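Local atomic coordinates of aspartate semialdehyde dehydrogenase (Francisella tularensis subsp. tularensis, PDB entry 4WOJ), a protein that probably catalyses the NADPH-dependent reductive dephosphorylation of aspartyl 4-phosphate to aspartate semialdehyde, a step on the way to lysine, methionine and threonine. Residues Pro38-Gln48 with Phe53-Tyr64. Sequence-based numbering, arbitrary orientation.
Sequences PTFFSTSQVGQ and FMQQYGALQDAY
At the margin of the parallel sheet of the Rossmann-type NAD-binding domain, Phe41 and Ser42 of strand 36-42 pair with Gln61 and Asp62 of the short outermost strand 61-62. The parallel register follows from three successive backbone bonds: Gln61 N to Phe40 O (3.2 Å), Ser42 N to Gln61 O (2.9 Å) and Ala63 N to Ser42 O (2.6 Å). After the strand, residues 43-48 turn back, and Leu60 is gripped from this return: Gly47 N reaches Leu60 O in a nearly straight bond (174°), while Leu60 N donates to Gln48 O. The Leu60 side chain enters between strand 36-42 and the returning loop, with CD2 3.7 Å from Phe40 CB and CD1 near Gln45 O.

Aromatic packing continues beyond the strand pair. Met54 CG stands over the centre of the Phe40 ring, 3.4 Å from its centroid; the bend at chi2 (141°) keeps SD above the same face but farther off, a Met-aromatic contact. Pro38 CG lies over one face of Tyr57 in a CH-pi contact, and Tyr57 CD2 meets the edge of Phe40 at CE2 (3.4 Å), the two ring planes inclined by 40°. Phe41 takes Asp62 O at its own edge.

Strand 8-13 bonds to the other side of strand 36-42, Phe40 reaches Met24 on helix 18-30, and helix 66-70 packs against Phe41 and Gln61 through Gln68.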
ATOM      1  N   PRO B  38      36.100  11.150 -17.383  1.00 34.30           N
ATOM      2  CA  PRO B  38      34.739  11.628 -17.328  1.00 36.05           C
ATOM      3  C   PRO B  38      34.568  12.987 -17.972  1.00 40.78           C
ATOM      4  O   PRO B  38      35.491  13.789 -17.968  1.00 46.10           O
ATOM      5  CB  PRO B  38      34.447  11.719 -15.829  1.00 35.46           C
ATOM      6  CG  PRO B  38      35.506  10.911 -15.176  1.00 37.29           C
ATOM      7  CD  PRO B  38      36.705  11.099 -16.050  1.00 36.94           C
ATOM      8  N   THR B  39      33.389  13.218 -18.527  1.00 41.02           N
ATOM      9  CA  THR B  39      32.984  14.527 -18.980  1.00 41.62           C
ATOM     10  C   THR B  39      31.544  14.722 -18.556  1.00 40.36           C
ATOM     11  O   THR B  39      30.730  13.833 -18.715  1.00 48.37           O
ATOM     12  CB  THR B  39      33.136  14.650 -20.497  1.00 43.59           C
ATOM     13  OG1 THR B  39      34.519  14.511 -20.835  1.00 47.57           O
ATOM     14  CG2 THR B  39      32.620  15.980 -20.999  1.00 43.91           C
ATOM     15  N   PHE B  40      31.239  15.901 -18.048  1.00 39.96           N
ATOM     16  CA  PHE B  40      29.971  16.150 -17.416  1.00 40.59           C
ATOM     17  C   PHE B  40      29.150  17.128 -18.226  1.00 44.16           C
ATOM     18  O   PHE B  40      29.512  18.294 -18.359  1.00 44.92           O
ATOM     19  CB  PHE B  40      30.201  16.639 -15.977  1.00 42.84           C
ATOM     20  CG  PHE B  40      30.601  15.526 -15.062  1.00 44.17           C
ATOM     21  CD1 PHE B  40      29.634  14.671 -14.535  1.00 42.72           C
ATOM     22  CD2 PHE B  40      31.937  15.252 -14.817  1.00 41.52           C
ATOM     23  CE1 PHE B  40      29.995  13.616 -13.726  1.00 39.78           C
ATOM     24  CE2 PHE B  40      32.298  14.177 -14.030  1.00 39.92           C
ATOM     25  CZ  PHE B  40      31.319  13.363 -13.482  1.00 39.39           C
ATOM     26  N   PHE B  41      28.027  16.641 -18.745  1.00 42.93           N
ATOM     27  CA  PHE B  41      27.180  17.414 -19.635  1.00 42.35           C
ATOM     28  C   PHE B  41      26.051  18.099 -18.923  1.00 43.54           C
ATOM     29  O   PHE B  41      25.585  17.667 -17.865  1.00 40.83           O
ATOM     30  CB  PHE B  41      26.615  16.540 -20.723  1.00 44.35           C
ATOM     31  CG  PHE B  41      27.624  16.148 -21.729  1.00 48.25           C
ATOM     32  CD1 PHE B  41      28.338  14.980 -21.585  1.00 48.05           C
ATOM     33  CD2 PHE B  41      27.894  16.978 -22.809  1.00 51.54           C
ATOM     34  CE1 PHE B  41      29.276  14.615 -22.534  1.00 51.19           C
ATOM     35  CE2 PHE B  41      28.840  16.627 -23.754  1.00 50.53           C
ATOM     36  CZ  PHE B  41      29.532  15.441 -23.616  1.00 51.56           C
ATOM     37  N   SER B  42      25.621  19.202 -19.510  1.00 47.65           N
ATOM     38  CA  SER B  42      24.705  20.073 -18.816  1.00 53.04           C
ATOM     39  C   SER B  42      23.837  20.796 -19.804  1.00 56.06           C
ATOM     40  O   SER B  42      24.104  20.821 -21.009  1.00 55.68           O
ATOM     41  CB  SER B  42      25.475  21.073 -17.947  1.00 51.52           C
ATOM     42  OG  SER B  42      24.685  21.476 -16.852  1.00 52.29           O
ATOM     43  N   THR B  43      22.758  21.339 -19.275  1.00 56.82           N
ATOM     44  CA  THR B  43      21.884  22.183 -20.067  1.00 63.43           C
ATOM     45  C   THR B  43      21.755  23.563 -19.472  1.00 60.06           C
ATOM     46  O   THR B  43      20.800  24.254 -19.756  1.00 59.88           O
ATOM     47  CB  THR B  43      20.470  21.574 -20.196  1.00 64.66           C
ATOM     48  OG1 THR B  43      20.583  20.188 -20.557  1.00 69.09           O
ATOM     49  CG2 THR B  43      19.649  22.326 -21.249  1.00 60.12           C
ATOM     50  N   SER B  44      22.685  23.991 -18.640  1.00 64.91           N
ATOM     51  CA  SER B  44      22.612  25.387 -18.220  1.00 69.60           C
ATOM     52  C   SER B  44      23.957  26.042 -18.112  1.00 72.95           C
ATOM     53  O   SER B  44      24.298  26.892 -18.929  1.00 81.98           O
ATOM     54  CB  SER B  44      21.806  25.568 -16.922  1.00 73.89           C
ATOM     55  OG  SER B  44      22.487  25.123 -15.763  1.00 73.13           O
ATOM     56  N   GLN B  45      24.722  25.665 -17.104  1.00 72.93           N
ATOM     57  CA  GLN B  45      25.942  26.383 -16.791  1.00 70.38           C
ATOM     58  C   GLN B  45      27.090  25.859 -17.614  1.00 65.69           C
ATOM     59  O   GLN B  45      28.122  25.450 -17.066  1.00 63.02           O
ATOM     60  CB  GLN B  45      26.274  26.227 -15.299  1.00 77.13           C
ATOM     61  CG  GLN B  45      25.490  27.159 -14.385  1.00 78.57           C
ATOM     62  CD  GLN B  45      25.925  28.619 -14.525  1.00 75.94           C
ATOM     63  OE1 GLN B  45      26.770  28.951 -15.358  1.00 74.13           O
ATOM     64  NE2 GLN B  45      25.349  29.492 -13.708  1.00 69.77           N
ATOM     65  N   VAL B  46      26.922  25.856 -18.928  1.00 57.83           N
ATOM     66  CA  VAL B  46      27.942  25.287 -19.769  1.00 52.64           C
ATOM     67  C   VAL B  46      29.159  26.190 -19.736  1.00 51.52           C
ATOM     68  O   VAL B  46      29.036  27.397 -19.656  1.00 53.88           O
ATOM     69  CB  VAL B  46      27.483  25.066 -21.216  1.00 46.70           C
ATOM     70  CG1 VAL B  46      28.409  24.069 -21.886  1.00 43.67           C
ATOM     71  CG2 VAL B  46      26.053  24.566 -21.238  1.00 46.27           C
ATOM     72  N   GLY B  47      30.333  25.581 -19.780  1.00 56.77           N
ATOM     73  CA  GLY B  47      31.596  26.320 -19.739  1.00 63.63           C
ATOM     74  C   GLY B  47      31.996  26.664 -18.308  1.00 65.77           C
ATOM     75  O   GLY B  47      33.097  27.169 -18.062  1.00 70.07           O
ATOM     76  N   GLN B  48      31.101  26.357 -17.375  1.00 62.93           N
ATOM     77  CA  GLN B  48      31.317  26.633 -15.982  1.00 61.32           C
ATOM     78  C   GLN B  48      32.001  25.458 -15.347  1.00 65.05           C
ATOM     79  O   GLN B  48      31.827  24.311 -15.765  1.00 66.53           O
ATOM     80  CB  GLN B  48      29.985  26.820 -15.258  1.00 61.48           C
ATOM     81  CG  GLN B  48      29.971  27.914 -14.205  1.00 66.36           C
ATOM     82  CD  GLN B  48      29.894  29.291 -14.834  1.00 65.88           C
ATOM     83  OE1 GLN B  48      30.579  29.576 -15.832  1.00 59.17           O
ATOM     84  NE2 GLN B  48      29.034  30.145 -14.278  1.00 64.36           N
ATOM     85  N   PHE B  53      33.271  17.421  -6.681  1.00 63.86           N
ATOM     86  CA  PHE B  53      34.356  16.671  -7.273  1.00 65.33           C
ATOM     87  C   PHE B  53      34.407  16.810  -8.801  1.00 64.28           C
ATOM     88  O   PHE B  53      35.497  16.785  -9.375  1.00 70.98           O
ATOM     89  CB  PHE B  53      34.287  15.202  -6.871  1.00 64.31           C
ATOM     90  CG  PHE B  53      33.309  14.414  -7.669  1.00 66.32           C
ATOM     91  CD1 PHE B  53      31.964  14.474  -7.367  1.00 68.57           C
ATOM     92  CD2 PHE B  53      33.724  13.621  -8.726  1.00 68.67           C
ATOM     93  CE1 PHE B  53      31.038  13.761  -8.095  1.00 67.91           C
ATOM     94  CE2 PHE B  53      32.806  12.899  -9.460  1.00 69.41           C
ATOM     95  CZ  PHE B  53      31.462  12.967  -9.136  1.00 71.77           C
ATOM     96  N   MET B  54      33.247  16.957  -9.444  1.00 60.13           N
ATOM     97  CA  MET B  54      33.176  17.111 -10.907  1.00 62.99           C
ATOM     98  C   MET B  54      34.147  18.163 -11.403  1.00 62.06           C
ATOM     99  O   MET B  54      34.593  18.111 -12.546  1.00 70.50           O
ATOM    100  CB  MET B  54      31.788  17.542 -11.356  1.00 65.52           C
ATOM    101  CG  MET B  54      30.767  16.431 -11.492  1.00 72.21           C
ATOM    102  SD  MET B  54      29.170  17.012 -10.907  1.00 74.22           S
ATOM    103  CE  MET B  54      29.573  17.179  -9.160  1.00 76.01           C
ATOM    104  N   GLN B  55      34.424  19.128 -10.543  1.00 59.17           N
ATOM    105  CA  GLN B  55      35.462  20.137 -10.781  1.00 63.97           C
ATOM    106  C   GLN B  55      36.749  19.605 -11.434  1.00 62.71           C
ATOM    107  O   GLN B  55      37.310  20.247 -12.344  1.00 62.45           O
ATOM    108  CB  GLN B  55      35.811  20.834  -9.461  1.00 60.63           C
ATOM    109  CG  GLN B  55      37.099  21.624  -9.517  1.00 64.58           C
ATOM    110  CD  GLN B  55      37.112  22.788  -8.546  1.00 65.19           C
ATOM    111  OE1 GLN B  55      36.409  22.787  -7.524  1.00 65.40           O
ATOM    112  NE2 GLN B  55      37.915  23.787  -8.859  1.00 60.11           N
ATOM    113  N   GLN B  56      37.205  18.439 -10.972  1.00 58.12           N
ATOM    114  CA  GLN B  56      38.496  17.880 -11.405  1.00 56.58           C
ATOM    115  C   GLN B  56      38.505  17.358 -12.849  1.00 52.20           C
ATOM    116  O   GLN B  56      39.550  17.015 -13.393  1.00 48.21           O
ATOM    117  CB  GLN B  56      38.973  16.801 -10.417  1.00 57.11           C
ATOM    118  CG  GLN B  56      38.515  15.380 -10.708  1.00 59.67           C
ATOM    119  CD  GLN B  56      38.982  14.400  -9.654  1.00 58.67           C
ATOM    120  OE1 GLN B  56      38.234  14.008  -8.786  1.00 57.84           O
ATOM    121  NE2 GLN B  56      40.235  14.002  -9.739  1.00 66.52           N
ATOM    122  N   TYR B  57      37.333  17.281 -13.462  1.00 55.44           N
ATOM    123  CA  TYR B  57      37.210  16.782 -14.830  1.00 54.87           C
ATOM    124  C   TYR B  57      37.028  17.936 -15.803  1.00 58.58           C
ATOM    125  O   TYR B  57      36.995  17.738 -17.017  1.00 66.90           O
ATOM    126  CB  TYR B  57      36.083  15.760 -14.908  1.00 49.75           C
ATOM    127  CG  TYR B  57      36.322  14.631 -13.931  1.00 49.52           C
ATOM    128  CD1 TYR B  57      37.399  13.774 -14.091  1.00 50.91           C
ATOM    129  CD2 TYR B  57      35.511  14.450 -12.828  1.00 48.63           C
ATOM    130  CE1 TYR B  57      37.653  12.741 -13.191  1.00 47.91           C
ATOM    131  CE2 TYR B  57      35.748  13.425 -11.922  1.00 47.29           C
ATOM    132  CZ  TYR B  57      36.826  12.577 -12.102  1.00 45.65           C
ATOM    133  OH  TYR B  57      37.074  11.578 -11.194  1.00 45.16           O
ATOM    134  N   GLY B  58      36.929  19.143 -15.257  1.00 56.50           N
ATOM    135  CA  GLY B  58      36.915  20.356 -16.061  1.00 56.61           C
ATOM    136  C   GLY B  58      35.563  21.021 -16.194  1.00 56.83           C
ATOM    137  O   GLY B  58      34.741  20.996 -15.285  1.00 56.36           O
ATOM    138  N   ALA B  59      35.356  21.641 -17.345  1.00 58.69           N
ATOM    139  CA  ALA B  59      34.175  22.454 -17.599  1.00 58.66           C
ATOM    140  C   ALA B  59      33.001  21.622 -18.070  1.00 54.52           C
ATOM    141  O   ALA B  59      33.173  20.590 -18.724  1.00 52.64           O
ATOM    142  CB  ALA B  59      34.490  23.497 -18.641  1.00 60.25           C
ATOM    143  N   LEU B  60      31.804  22.108 -17.765  1.00 53.12           N
ATOM    144  CA  LEU B  60      30.583  21.444 -18.216  1.00 50.77           C
ATOM    145  C   LEU B  60      30.398  21.669 -19.694  1.00 48.87           C
ATOM    146  O   LEU B  60      30.429  22.799 -20.154  1.00 49.20           O
ATOM    147  CB  LEU B  60      29.357  21.963 -17.477  1.00 48.03           C
ATOM    148  CG  LEU B  60      29.383  21.768 -15.971  1.00 49.41           C
ATOM    149  CD1 LEU B  60      28.198  22.484 -15.352  1.00 49.57           C
ATOM    150  CD2 LEU B  60      29.400  20.284 -15.639  1.00 51.06           C
ATOM    151  N   GLN B  61      30.206  20.582 -20.426  1.00 50.12           N
ATOM    152  CA  GLN B  61      29.905  20.666 -21.839  1.00 47.63           C
ATOM    153  C   GLN B  61      28.394  20.695 -22.045  1.00 43.86           C
ATOM    154  O   GLN B  61      27.637  20.537 -21.097  1.00 38.92           O
ATOM    155  CB  GLN B  61      30.618  19.538 -22.587  1.00 49.08           C
ATOM    156  CG  GLN B  61      32.118  19.810 -22.653  1.00 51.73           C
ATOM    157  CD  GLN B  61      32.937  18.692 -23.278  1.00 53.43           C
ATOM    158  OE1 GLN B  61      32.506  18.000 -24.223  1.00 55.54           O
ATOM    159  NE2 GLN B  61      34.137  18.507 -22.746  1.00 52.26           N
ATOM    160  N   ASP B  62      27.978  20.913 -23.286  1.00 48.53           N
ATOM    161  CA  ASP B  62      26.564  21.106 -23.657  1.00 55.67           C
ATOM    162  C   ASP B  62      25.858  19.769 -23.947  1.00 52.66           C
ATOM    163  O   ASP B  62      26.288  18.996 -24.814  1.00 52.13           O
ATOM    164  CB  ASP B  62      26.496  22.039 -24.882  1.00 60.59           C
ATOM    165  CG  ASP B  62      25.062  22.382 -25.335  1.00 64.18           C
ATOM    166  OD1 ASP B  62      24.050  22.041 -24.665  1.00 63.42           O
ATOM    167  OD2 ASP B  62      24.972  23.035 -26.399  1.00 66.62           O
ATOM    168  N   ALA B  63      24.782  19.513 -23.197  1.00 52.08           N
ATOM    169  CA  ALA B  63      24.001  18.272 -23.327  1.00 54.80           C
ATOM    170  C   ALA B  63      23.473  18.098 -24.743  1.00 52.92           C
ATOM    171  O   ALA B  63      23.467  16.996 -25.278  1.00 54.57           O
ATOM    172  CB  ALA B  63      22.855  18.267 -22.330  1.00 57.86           C
ATOM    173  N   TYR B  64      23.053  19.206 -25.340  1.00 55.89           N
ATOM    174  CA  TYR B  64      22.446  19.214 -26.678  1.00 55.79           C
ATOM    175  C   TYR B  64      23.442  19.389 -27.821  1.00 54.44           C
ATOM    176  O   TYR B  64      23.080  19.277 -28.995  1.00 52.88           O
ATOM    177  CB  TYR B  64      21.346  20.276 -26.750  1.00 55.97           C
ATOM    178  CG  TYR B  64      20.189  19.919 -25.855  1.00 58.40           C
ATOM    179  CD1 TYR B  64      19.238  18.975 -26.254  1.00 60.17           C
ATOM    180  CD2 TYR B  64      20.074  20.474 -24.586  1.00 59.26           C
ATOM    181  CE1 TYR B  64      18.199  18.613 -25.412  1.00 59.40           C
ATOM    182  CE2 TYR B  64      19.038  20.127 -23.746  1.00 58.80           C
ATOM    183  CZ  TYR B  64      18.105  19.202 -24.156  1.00 63.20           C
ATOM    184  OH  TYR B  64      17.073  18.870 -23.297  1.00 62.69           O
TER